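Long-range contacts in pollen-specific leucine-rich repeat extensin-like protein 1 (Arabidopsis thaliana, PDB 6TME), which probably binds small secreted signalling peptides of the RALF family through its leucine-rich-repeat domain and ties them to the pollen-tube cell wall: residues Leu44-Ile49 and Leu112-Asp117; Val80-Ala85 and Leu92-Ile97; Ser276-Leu281 and Asp300-Leu305; Ser290-Thr295 and Ser314-Asn319. One frame throughout, in Å; residues are numbered along the deposited sequence.

Overall arrangement
The four contacts sample the two ends of an elongated leucine-rich-repeat solenoid. Contacts 1 and 2 build the N-terminal end, with centres about 10 Å apart; they touch directly, Ala47 CB meeting Val94 CG2 and Asp117 packing on Val93, so that helix 43-56, the hairpin and the loop 112-117 pack on one another. Contacts 3 and 4 lie on the other side of the chain's centre, about 53 and 54 Å from contact 1 between centres. They join parts of the solenoid 24 residues apart in sequence, and lie about 17 Å apart between centres without touching, their segments alternating along the chain. Contact 2 has a face packed by another protein chain, whereas Ser290 and Ser314 of contact 4 adjoin an attached glycan.

Contact 1. Residues Leu44-Ile49 and Leu112-Asp117; sequences LKRAYI and LGLLTD. With SO4 (sulfate ion), chain P.
Leu114 and Leu115 pack on Arg46, Ala47 and Ile49, seating the N-terminal capping helix 43-56 of the leucine-rich-repeat solenoid on the loop that leads into strand 120-122. Leu112-Leu114 form a 3-10 turn, and an inverse gamma turn centred on Leu115 follows it. Leu114 starts out toward the helix. Its CB lies 3.7 Å from Arg46 O, and its CG sits anti to the carbonyl carbon (chi1 -70°), where the chain forks. One branch, CD1, meets Ile49 CG2 at 4.0 Å, the two side chains crossing obliquely; the other, CD2, runs near Arg46 CG, 4.3 Å away. A forked leucine suits this place because its two methyls can reach residues one helical turn apart.

The Arg46 chain bends at chi3 and crosses Thr116 at about a right angle, with Thr116 CB in the guanidinium plane at its edge, 3.6 Å from Arg46 NH2. The still closer approach of NH2 to Thr116 OG1 is badly angled for a hydrogen bond, and the placing of these tips is doubtful. Lys45 extends elsewhere, its NZ modelled improbably close to O1 of a sulfate probably left by crystallisation, so that detail is doubtful too.

Ala47 is the small residue that permits close approach of the loop: Leu115 CD2 touches its alpha carbon and its methyl alike, 3.7 Å from Ala47 CA and 3.8 Å from Ala47 CB.

Contact 2. Residues Val80-Ala85 and Leu92-Ile97; sequences VFCAPA and LVVAGI
This is an antiparallel beta hairpin at the N-terminal end of the solenoid, in which strand 80-85 pairs with strand 92-98. Four backbone bonds carry it, with a weaker fifth: Phe81 N gives to Gly96 O at 2.9 Å, and Ala83 and Val93 exchange a pair, Val93 N giving to Ala83 O at 2.9 Å. Between them Phe81 O receives Ala95 N at 3.0 Å and, weakly, Gly96 N, which makes a classic beta bulge.

Val80, Cys82, Val94 and Ile97 share one face, and Val80, Val94 and Ile97 pack on helix 43-56. Val80 sets CG1 anti to the backbone N (chi1 179°), which carries it to Val94 CG1 at 3.7 Å, while CG2 touches Ile97 CD1 at 3.9 Å. Ala95, the extra residue of the bulge, turns its CB toward strand 80-85, where it meets Ala83 CB at 3.8 Å; these small residues, with Phe81 and Val93, lie against another protein chain. Val93 CG1 rests on Ala85 CB, 3.9 Å away, while its CG2 lies 3.5 Å from Ala83 O. An alanine in place of Val93 would probably open a gap beside Ala85 CB and Ala83 O, where the two methyls had packed. With Cys82 disulfide-bonded to Cys75, the arrangement is that of the N-terminal cap of plant leucine-rich repeats.

Contact 3. Residues Ser276-Leu281 and Asp300-Leu305; sequences STLSGL and DNICKL. With SO4 (sulfate ion), chain K.
Asn301 and Leu305 point from the short helix 300-303 and its exit toward the 3-10 turn 276-280, so that two loop regions of the leucine-rich-repeat solenoid pack together. Asn301 brings its amide against Ser279 CB: OD1 lies 3.5 Å from Ser279 CB, while ND2 turns to Ser276 O at 3.3 Å, too poorly angled for a hydrogen bond. Ser276 O is occupied within its own turn, taking Ser279 N and, weakly, Ser279 OG; that hydroxyl is swung between its own backbone N and carbonyl carbon (chi1 62°). The small Ser279 lets the backbones come within 5.5 Å, Ser279 CA to Ile302 CA, and a short polar amide suits the partly exposed position of Asn301. An alanine in place of Asn301 would remove the amide and would probably leave Ser279 CB without its amide neighbour and Ser276 O without the nearby N-H group.

On the buried side the side chains are apolar. Leu278 CB meets Ile302 CG1 at 4.1 Å, and both residues continue into the core, Leu278 onto Phe289 and Ile302 onto Met287 and Phe311. The helix is fixed further by the disulfide from Cys303 to Cys325. Away from the interface, a sulfate, probably from the crystallisation liquor, takes a weak bond from Lys304 NZ and a hydrogen bond from Ser324 N.

Leu305, beyond the helix, spreads its fork over the carbonyls of the 3-10 turn, CD1 lying 3.7 Å from Leu278 O and CD2 3.3 Å from Ser279 O.

Contact 4. Residues Ser290-Thr295 and Ser314-Asn319; sequences SYNKFT and SYNFFN
Tyr291 and Tyr315 both carry CG anti to the carbonyl carbon (chi1 -70° and -64°), and their similar second torsions keep the rings nearly parallel, at 7°, in an offset stack with centroids 4.3 Å apart. They occupy matching places in successive turns of the leucine-rich-repeat solenoid. Tyr315 CD2 lies over the Tyr291 face, displaced toward its rim.

Next to them runs an asparagine ladder: Asn316 OD1 takes Phe294 N at 3.2 Å, as Asn292 OD1 takes Phe270 N. Asn316 ND2 is held outside the segments by Phe313 O and Phe289 O, so the buried amide has both ends paired; asparagine, carrying donor and acceptor, suits such a rung. Backbone bonds flank the ladder. Tyr291 N gives to Ser314 O at 3.0 Å, Asn292 N to Tyr315 O at 3.1 Å, and Phe317 N to Phe294 O at 2.7 Å.

Phe294 and Phe318 lie in the interior: Phe318 CZ meets Phe294 CB at 3.4 Å, the two side chains pointing the same way, and Phe294 also meets Phe289. Ser290 and Ser314 adjoin the attached glycan. Phe317, which forms a cation-pi pair with Lys349, takes Lys293 alongside, Lys293 CG standing at the ring edge 3.6 Å from Phe317 CE2.

Contact 1. Residues Leu44-Ile49 and Leu112-Asp117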
# COMPACT_ATOMS: atom_id res chain seq x y z
N LEU A 44 15.91 7.29 -29.58
CA LEU A 44 16.17 8.29 -28.55
C LEU A 44 15.56 9.64 -28.89
O LEU A 44 15.25 10.42 -27.99
CB LEU A 44 17.68 8.42 -28.29
CG LEU A 44 18.25 7.23 -27.49
CD1 LEU A 44 19.77 7.26 -27.41
CD2 LEU A 44 17.67 7.16 -26.08
N LYS A 45 15.35 9.92 -30.18
CA LYS A 45 14.58 11.09 -30.58
C LYS A 45 13.17 11.04 -30.01
O LYS A 45 12.65 12.05 -29.53
CB LYS A 45 14.56 11.15 -32.11
CG LYS A 45 13.66 12.23 -32.66
CD LYS A 45 13.80 12.40 -34.17
CE LYS A 45 12.96 13.59 -34.65
NZ LYS A 45 12.69 13.59 -36.11
N ARG A 46 12.54 9.87 -30.05
CA ARG A 46 11.24 9.70 -29.42
C ARG A 46 11.30 10.02 -27.92
O ARG A 46 10.39 10.65 -27.37
CB ARG A 46 10.75 8.28 -29.68
CG ARG A 46 10.01 8.16 -30.99
CD ARG A 46 9.94 6.73 -31.44
NE ARG A 46 9.41 5.87 -30.38
CZ ARG A 46 9.90 4.67 -30.08
NH1 ARG A 46 10.93 4.19 -30.78
NH2 ARG A 46 9.37 3.95 -29.10
N ALA A 47 12.40 9.63 -27.26
CA ALA A 47 12.53 10.00 -25.85
C ALA A 47 12.74 11.50 -25.70
O ALA A 47 12.20 12.11 -24.76
CB ALA A 47 13.68 9.25 -25.18
N TYR A 48 13.52 12.10 -26.60
CA TYR A 48 13.79 13.53 -26.55
C TYR A 48 12.49 14.33 -26.64
O TYR A 48 12.27 15.26 -25.87
CB TYR A 48 14.74 13.94 -27.69
CG TYR A 48 14.93 15.44 -27.80
CD1 TYR A 48 15.75 16.12 -26.90
CD2 TYR A 48 14.25 16.18 -28.77
CE1 TYR A 48 15.92 17.48 -26.99
CE2 TYR A 48 14.42 17.56 -28.86
CZ TYR A 48 15.26 18.20 -27.96
OH TYR A 48 15.44 19.57 -27.99
N ILE A 49 11.64 13.99 -27.61
CA ILE A 49 10.37 14.68 -27.79
C ILE A 49 9.49 14.53 -26.54
O ILE A 49 8.93 15.51 -26.02
CB ILE A 49 9.67 14.15 -29.05
CG1 ILE A 49 10.45 14.58 -30.31
CG2 ILE A 49 8.19 14.61 -29.10
CD1 ILE A 49 10.11 13.74 -31.59
N LEU A 112 4.36 11.48 -23.13
CA LEU A 112 5.12 10.51 -22.35
C LEU A 112 4.86 9.09 -22.84
O LEU A 112 5.69 8.20 -22.59
CB LEU A 112 4.78 10.64 -20.86
CG LEU A 112 5.22 11.98 -20.26
CD1 LEU A 112 4.90 12.11 -18.79
CD2 LEU A 112 6.70 12.23 -20.51
N GLY A 113 3.76 8.87 -23.56
CA GLY A 113 3.52 7.58 -24.19
C GLY A 113 4.59 7.17 -25.19
O GLY A 113 4.59 6.01 -25.63
N LEU A 114 5.49 8.09 -25.56
CA LEU A 114 6.58 7.74 -26.45
C LEU A 114 7.72 7.02 -25.74
O LEU A 114 8.58 6.45 -26.41
CB LEU A 114 7.10 9.00 -27.15
CG LEU A 114 6.16 9.63 -28.19
CD1 LEU A 114 6.60 11.02 -28.54
CD2 LEU A 114 5.99 8.78 -29.47
N LEU A 115 7.75 7.03 -24.41
CA LEU A 115 8.85 6.41 -23.65
C LEU A 115 8.66 4.89 -23.54
O LEU A 115 8.54 4.33 -22.45
CB LEU A 115 8.95 7.05 -22.27
CG LEU A 115 9.35 8.52 -22.34
CD1 LEU A 115 9.22 9.21 -20.97
CD2 LEU A 115 10.78 8.63 -22.87
N THR A 116 8.63 4.23 -24.70
CA THR A 116 8.12 2.87 -24.75
C THR A 116 9.05 1.85 -24.10
O THR A 116 8.65 0.70 -23.94
CB THR A 116 7.83 2.42 -26.18
OG1 THR A 116 8.99 2.63 -26.99
CG2 THR A 116 6.64 3.18 -26.79
N ASP A 117 10.26 2.24 -23.72
CA ASP A 117 11.15 1.31 -23.05
C ASP A 117 11.15 1.46 -21.54
O ASP A 117 11.86 0.72 -20.86
CB ASP A 117 12.58 1.48 -23.60
CG ASP A 117 12.66 1.26 -25.11
OD1 ASP A 117 12.16 0.20 -25.56
OD2 ASP A 117 13.15 2.16 -25.84
S SO4 P . 12.45 10.37 -37.55
O1 SO4 P . 11.81 11.63 -37.17
O2 SO4 P . 13.90 10.55 -37.66
O3 SO4 P . 11.91 9.94 -38.84
O4 SO4 P . 12.16 9.36 -36.53

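Contact 2. Residues Val80-Ala85 and Leu92-Ile97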
# COMPACT_ATOMS: atom_id res chain seq x y z
N VAL A 80 16.64 10.87 -15.57
CA VAL A 80 16.41 9.97 -16.70
C VAL A 80 17.51 8.92 -16.67
O VAL A 80 18.69 9.25 -16.53
CB VAL A 80 16.39 10.75 -18.03
CG1 VAL A 80 16.17 9.79 -19.20
CG2 VAL A 80 15.31 11.84 -17.98
N PHE A 81 17.14 7.65 -16.79
CA PHE A 81 18.10 6.57 -16.58
C PHE A 81 18.06 5.62 -17.76
O PHE A 81 17.03 5.01 -18.06
CB PHE A 81 17.82 5.85 -15.26
CG PHE A 81 18.04 6.74 -14.05
CD1 PHE A 81 19.29 6.79 -13.43
CD2 PHE A 81 17.02 7.56 -13.57
CE1 PHE A 81 19.51 7.60 -12.33
CE2 PHE A 81 17.24 8.39 -12.48
CZ PHE A 81 18.49 8.40 -11.84
N CYS A 82 19.19 5.49 -18.44
CA CYS A 82 19.31 4.71 -19.66
C CYS A 82 19.90 3.34 -19.32
O CYS A 82 20.41 3.11 -18.22
CB CYS A 82 20.14 5.44 -20.71
SG CYS A 82 19.28 6.84 -21.51
N ALA A 83 19.82 2.44 -20.29
CA ALA A 83 20.17 1.04 -20.10
C ALA A 83 20.23 0.36 -21.47
O ALA A 83 19.71 0.90 -22.45
CB ALA A 83 19.15 0.32 -19.20
N PRO A 84 20.86 -0.81 -21.55
CA PRO A 84 20.78 -1.59 -22.79
C PRO A 84 19.37 -2.10 -23.00
O PRO A 84 18.66 -2.43 -22.04
CB PRO A 84 21.76 -2.76 -22.55
CG PRO A 84 22.58 -2.36 -21.36
CD PRO A 84 21.70 -1.47 -20.53
N ALA A 85 18.97 -2.19 -24.26
CA ALA A 85 17.67 -2.78 -24.58
C ALA A 85 17.60 -4.21 -24.05
O ALA A 85 18.60 -4.94 -24.03
CB ALA A 85 17.42 -2.77 -26.08
N LEU A 92 20.82 1.44 -26.93
CA LEU A 92 20.63 2.28 -25.75
C LEU A 92 19.19 2.76 -25.70
O LEU A 92 18.68 3.26 -26.71
CB LEU A 92 21.56 3.50 -25.81
CG LEU A 92 21.63 4.41 -24.57
CD1 LEU A 92 22.24 3.67 -23.39
CD2 LEU A 92 22.43 5.68 -24.89
N VAL A 93 18.53 2.61 -24.53
CA VAL A 93 17.13 3.00 -24.35
C VAL A 93 16.97 3.74 -23.02
O VAL A 93 17.76 3.56 -22.09
CB VAL A 93 16.15 1.80 -24.40
CG1 VAL A 93 16.32 0.98 -25.68
CG2 VAL A 93 16.30 0.91 -23.15
N VAL A 94 15.94 4.58 -22.96
CA VAL A 94 15.51 5.20 -21.70
C VAL A 94 14.63 4.18 -20.98
O VAL A 94 13.51 3.88 -21.43
CB VAL A 94 14.77 6.52 -21.93
CG1 VAL A 94 14.14 7.02 -20.63
CG2 VAL A 94 15.71 7.58 -22.50
N ALA A 95 15.12 3.65 -19.87
CA ALA A 95 14.48 2.54 -19.17
C ALA A 95 13.86 2.97 -17.87
O ALA A 95 13.05 2.21 -17.30
CB ALA A 95 15.51 1.42 -18.89
N GLY A 96 14.21 4.14 -17.38
CA GLY A 96 13.77 4.56 -16.07
C GLY A 96 13.65 6.06 -15.95
O GLY A 96 14.41 6.82 -16.55
N ILE A 97 12.67 6.48 -15.17
CA ILE A 97 12.49 7.86 -14.78
C ILE A 97 12.39 7.87 -13.27
O ILE A 97 11.68 7.05 -12.69
CB ILE A 97 11.22 8.44 -15.43
CG1 ILE A 97 11.34 8.40 -16.95
CG2 ILE A 97 10.93 9.82 -14.85
CD1 ILE A 97 12.24 9.47 -17.52

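Contact 3. Residues Ser276-Leu281 and Asp300-Leu305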
# COMPACT_ATOMS: atom_id res chain seq x y z
N SER A 276 -12.39 -16.95 16.58
CA SER A 276 -11.41 -17.85 17.18
C SER A 276 -10.42 -18.39 16.16
O SER A 276 -9.33 -18.82 16.54
CB SER A 276 -12.14 -19.02 17.87
OG SER A 276 -13.13 -19.57 17.01
N THR A 277 -10.78 -18.37 14.88
CA THR A 277 -9.86 -18.75 13.81
C THR A 277 -8.60 -17.89 13.76
O THR A 277 -7.63 -18.27 13.09
CB THR A 277 -10.58 -18.68 12.46
OG1 THR A 277 -11.28 -17.42 12.36
CG2 THR A 277 -11.59 -19.81 12.32
N LEU A 278 -8.59 -16.74 14.44
CA LEU A 278 -7.39 -15.92 14.41
C LEU A 278 -6.19 -16.61 15.03
O LEU A 278 -5.07 -16.10 14.90
CB LEU A 278 -7.64 -14.57 15.09
CG LEU A 278 -8.60 -13.65 14.33
CD1 LEU A 278 -8.99 -12.46 15.16
CD2 LEU A 278 -7.96 -13.19 13.05
N SER A 279 -6.38 -17.77 15.67
CA SER A 279 -5.22 -18.51 16.16
C SER A 279 -4.40 -19.09 15.02
O SER A 279 -3.28 -19.54 15.26
CB SER A 279 -5.65 -19.62 17.12
OG SER A 279 -6.47 -20.58 16.48
N GLY A 280 -4.93 -19.08 13.80
CA GLY A 280 -4.17 -19.46 12.63
C GLY A 280 -3.18 -18.42 12.13
O GLY A 280 -2.45 -18.70 11.18
N LEU A 281 -3.13 -17.23 12.73
CA LEU A 281 -2.19 -16.20 12.31
C LEU A 281 -0.81 -16.47 12.91
O LEU A 281 -0.27 -15.70 13.70
CB LEU A 281 -2.71 -14.82 12.68
CG LEU A 281 -4.05 -14.47 12.04
CD1 LEU A 281 -4.47 -13.06 12.45
CD2 LEU A 281 -4.01 -14.63 10.52
N ASP A 300 -6.50 -16.16 25.21
CA ASP A 300 -5.09 -16.43 24.95
C ASP A 300 -4.90 -17.27 23.69
O ASP A 300 -3.76 -17.48 23.27
CB ASP A 300 -4.44 -17.12 26.16
CG ASP A 300 -5.10 -18.43 26.50
OD1 ASP A 300 -6.22 -18.68 26.00
OD2 ASP A 300 -4.49 -19.20 27.28
N ASN A 301 -6.00 -17.77 23.11
CA ASN A 301 -5.97 -18.27 21.74
C ASN A 301 -5.23 -17.29 20.85
O ASN A 301 -4.46 -17.68 19.97
CB ASN A 301 -7.40 -18.47 21.25
CG ASN A 301 -7.55 -19.67 20.37
OD1 ASN A 301 -6.68 -20.54 20.34
ND2 ASN A 301 -8.66 -19.73 19.64
N ILE A 302 -5.44 -16.00 21.09
CA ILE A 302 -4.90 -14.93 20.28
C ILE A 302 -3.67 -14.29 20.94
O ILE A 302 -2.64 -14.10 20.30
CB ILE A 302 -6.01 -13.89 20.03
CG1 ILE A 302 -7.11 -14.52 19.17
CG2 ILE A 302 -5.46 -12.63 19.41
CD1 ILE A 302 -8.43 -13.80 19.21
N CYS A 303 -3.76 -14.00 22.24
CA CYS A 303 -2.71 -13.27 22.93
C CYS A 303 -1.42 -14.07 23.10
O CYS A 303 -0.38 -13.47 23.40
CB CYS A 303 -3.21 -12.79 24.29
SG CYS A 303 -4.59 -11.60 24.14
N LYS A 304 -1.45 -15.39 22.89
CA LYS A 304 -0.23 -16.18 23.00
C LYS A 304 0.29 -16.65 21.65
O LYS A 304 1.13 -17.56 21.59
CB LYS A 304 -0.44 -17.34 23.97
CG LYS A 304 -0.26 -16.83 25.39
CD LYS A 304 -0.87 -17.68 26.49
CE LYS A 304 -0.23 -19.04 26.62
NZ LYS A 304 -0.37 -19.53 28.02
N LEU A 305 -0.17 -16.04 20.56
CA LEU A 305 0.41 -16.31 19.25
C LEU A 305 1.91 -16.05 19.28
O LEU A 305 2.36 -15.08 19.91
CB LEU A 305 -0.28 -15.45 18.19
CG LEU A 305 -1.70 -15.87 17.77
CD1 LEU A 305 -2.44 -14.73 17.08
CD2 LEU A 305 -1.68 -17.09 16.86
S SO4 K . -3.41 -17.42 30.51
O1 SO4 K . -2.08 -17.09 31.05
O2 SO4 K . -4.14 -16.18 30.23
O3 SO4 K . -4.14 -18.19 31.51
O4 SO4 K . -3.27 -18.20 29.29

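Contact 4. Residues Ser290-Thr295 and Ser314-Asn319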
# COMPACT_ATOMS: atom_id res chain seq x y z
N SER A 290 -8.04 -1.60 17.17
CA SER A 290 -8.55 -0.48 17.95
C SER A 290 -9.63 0.29 17.17
O SER A 290 -9.72 0.24 15.94
CB SER A 290 -7.41 0.46 18.36
OG SER A 290 -6.96 1.22 17.26
N TYR A 291 -10.47 1.00 17.92
CA TYR A 291 -11.46 1.94 17.38
C TYR A 291 -12.45 1.24 16.45
O TYR A 291 -12.58 1.56 15.27
CB TYR A 291 -10.79 3.10 16.66
CG TYR A 291 -10.08 4.04 17.58
CD1 TYR A 291 -10.78 5.05 18.23
CD2 TYR A 291 -8.70 3.92 17.79
CE1 TYR A 291 -10.13 5.91 19.08
CE2 TYR A 291 -8.04 4.78 18.64
CZ TYR A 291 -8.77 5.78 19.29
OH TYR A 291 -8.13 6.65 20.14
N ASN A 292 -13.13 0.25 17.02
CA ASN A 292 -14.18 -0.45 16.31
C ASN A 292 -15.34 -0.62 17.28
O ASN A 292 -15.45 0.12 18.27
CB ASN A 292 -13.61 -1.76 15.76
CG ASN A 292 -12.93 -1.56 14.42
OD1 ASN A 292 -13.58 -1.20 13.44
ND2 ASN A 292 -11.62 -1.76 14.38
N LYS A 293 -16.20 -1.59 17.02
CA LYS A 293 -17.31 -1.89 17.92
C LYS A 293 -17.31 -3.36 18.29
O LYS A 293 -18.37 -3.97 18.46
CB LYS A 293 -18.65 -1.48 17.30
CG LYS A 293 -18.98 -0.04 17.58
CD LYS A 293 -19.13 0.78 16.31
CE LYS A 293 -20.33 0.36 15.51
NZ LYS A 293 -20.52 1.28 14.36
N PHE A 294 -16.13 -3.95 18.43
CA PHE A 294 -16.05 -5.35 18.81
C PHE A 294 -16.56 -5.56 20.22
O PHE A 294 -16.42 -4.70 21.10
CB PHE A 294 -14.62 -5.87 18.74
CG PHE A 294 -14.05 -5.90 17.37
CD1 PHE A 294 -14.53 -6.79 16.42
CD2 PHE A 294 -13.00 -5.05 17.04
CE1 PHE A 294 -13.98 -6.83 15.14
CE2 PHE A 294 -12.45 -5.08 15.76
CZ PHE A 294 -12.94 -5.97 14.81
N THR A 295 -17.10 -6.75 20.45
CA THR A 295 -17.60 -7.14 21.75
C THR A 295 -17.04 -8.50 22.12
O THR A 295 -16.49 -9.22 21.28
CB THR A 295 -19.13 -7.17 21.78
OG1 THR A 295 -19.61 -7.98 20.70
CG2 THR A 295 -19.69 -5.75 21.63
N SER A 314 -7.84 -1.48 21.80
CA SER A 314 -8.44 -0.42 22.58
C SER A 314 -9.63 0.19 21.84
O SER A 314 -9.81 -0.01 20.64
CB SER A 314 -7.38 0.63 22.89
OG SER A 314 -7.03 1.29 21.71
N TYR A 315 -10.45 0.95 22.57
CA TYR A 315 -11.64 1.60 22.02
C TYR A 315 -12.52 0.61 21.27
O TYR A 315 -12.76 0.72 20.06
CB TYR A 315 -11.26 2.77 21.11
CG TYR A 315 -10.57 3.82 21.89
CD1 TYR A 315 -11.30 4.78 22.58
CD2 TYR A 315 -9.19 3.82 22.00
CE1 TYR A 315 -10.67 5.74 23.34
CE2 TYR A 315 -8.55 4.78 22.77
CZ TYR A 315 -9.30 5.74 23.43
OH TYR A 315 -8.67 6.69 24.18
N ASN A 316 -13.01 -0.36 22.04
CA ASN A 316 -13.99 -1.35 21.57
C ASN A 316 -14.98 -1.57 22.71
O ASN A 316 -15.11 -0.75 23.63
CB ASN A 316 -13.27 -2.61 21.10
CG ASN A 316 -12.64 -2.42 19.72
OD1 ASN A 316 -13.36 -2.28 18.73
ND2 ASN A 316 -11.31 -2.37 19.65
N PHE A 317 -15.70 -2.69 22.68
CA PHE A 317 -16.56 -3.03 23.82
C PHE A 317 -16.28 -4.44 24.33
O PHE A 317 -17.20 -5.21 24.62
CB PHE A 317 -18.04 -2.91 23.47
CG PHE A 317 -18.44 -1.56 22.95
CD1 PHE A 317 -18.99 -0.62 23.79
CD2 PHE A 317 -18.27 -1.25 21.62
CE1 PHE A 317 -19.36 0.61 23.33
CE2 PHE A 317 -18.65 -0.01 21.14
CZ PHE A 317 -19.20 0.92 22.01
N PHE A 318 -15.00 -4.82 24.43
CA PHE A 318 -14.68 -6.11 25.03
C PHE A 318 -15.04 -6.08 26.52
O PHE A 318 -14.77 -5.10 27.22
CB PHE A 318 -13.19 -6.42 24.82
CG PHE A 318 -12.78 -6.55 23.36
CD1 PHE A 318 -13.19 -7.65 22.60
CD2 PHE A 318 -11.98 -5.59 22.75
CE1 PHE A 318 -12.81 -7.77 21.26
CE2 PHE A 318 -11.61 -5.71 21.42
CZ PHE A 318 -12.02 -6.80 20.67
N ASN A 319 -15.69 -7.14 26.98
CA ASN A 319 -16.07 -7.25 28.38
C ASN A 319 -15.29 -8.33 29.13
O ASN A 319 -15.56 -8.55 30.31
CB ASN A 319 -17.59 -7.50 28.53
CG ASN A 319 -18.04 -8.84 27.93
OD1 ASN A 319 -17.28 -9.56 27.29
ND2 ASN A 319 -19.30 -9.17 28.15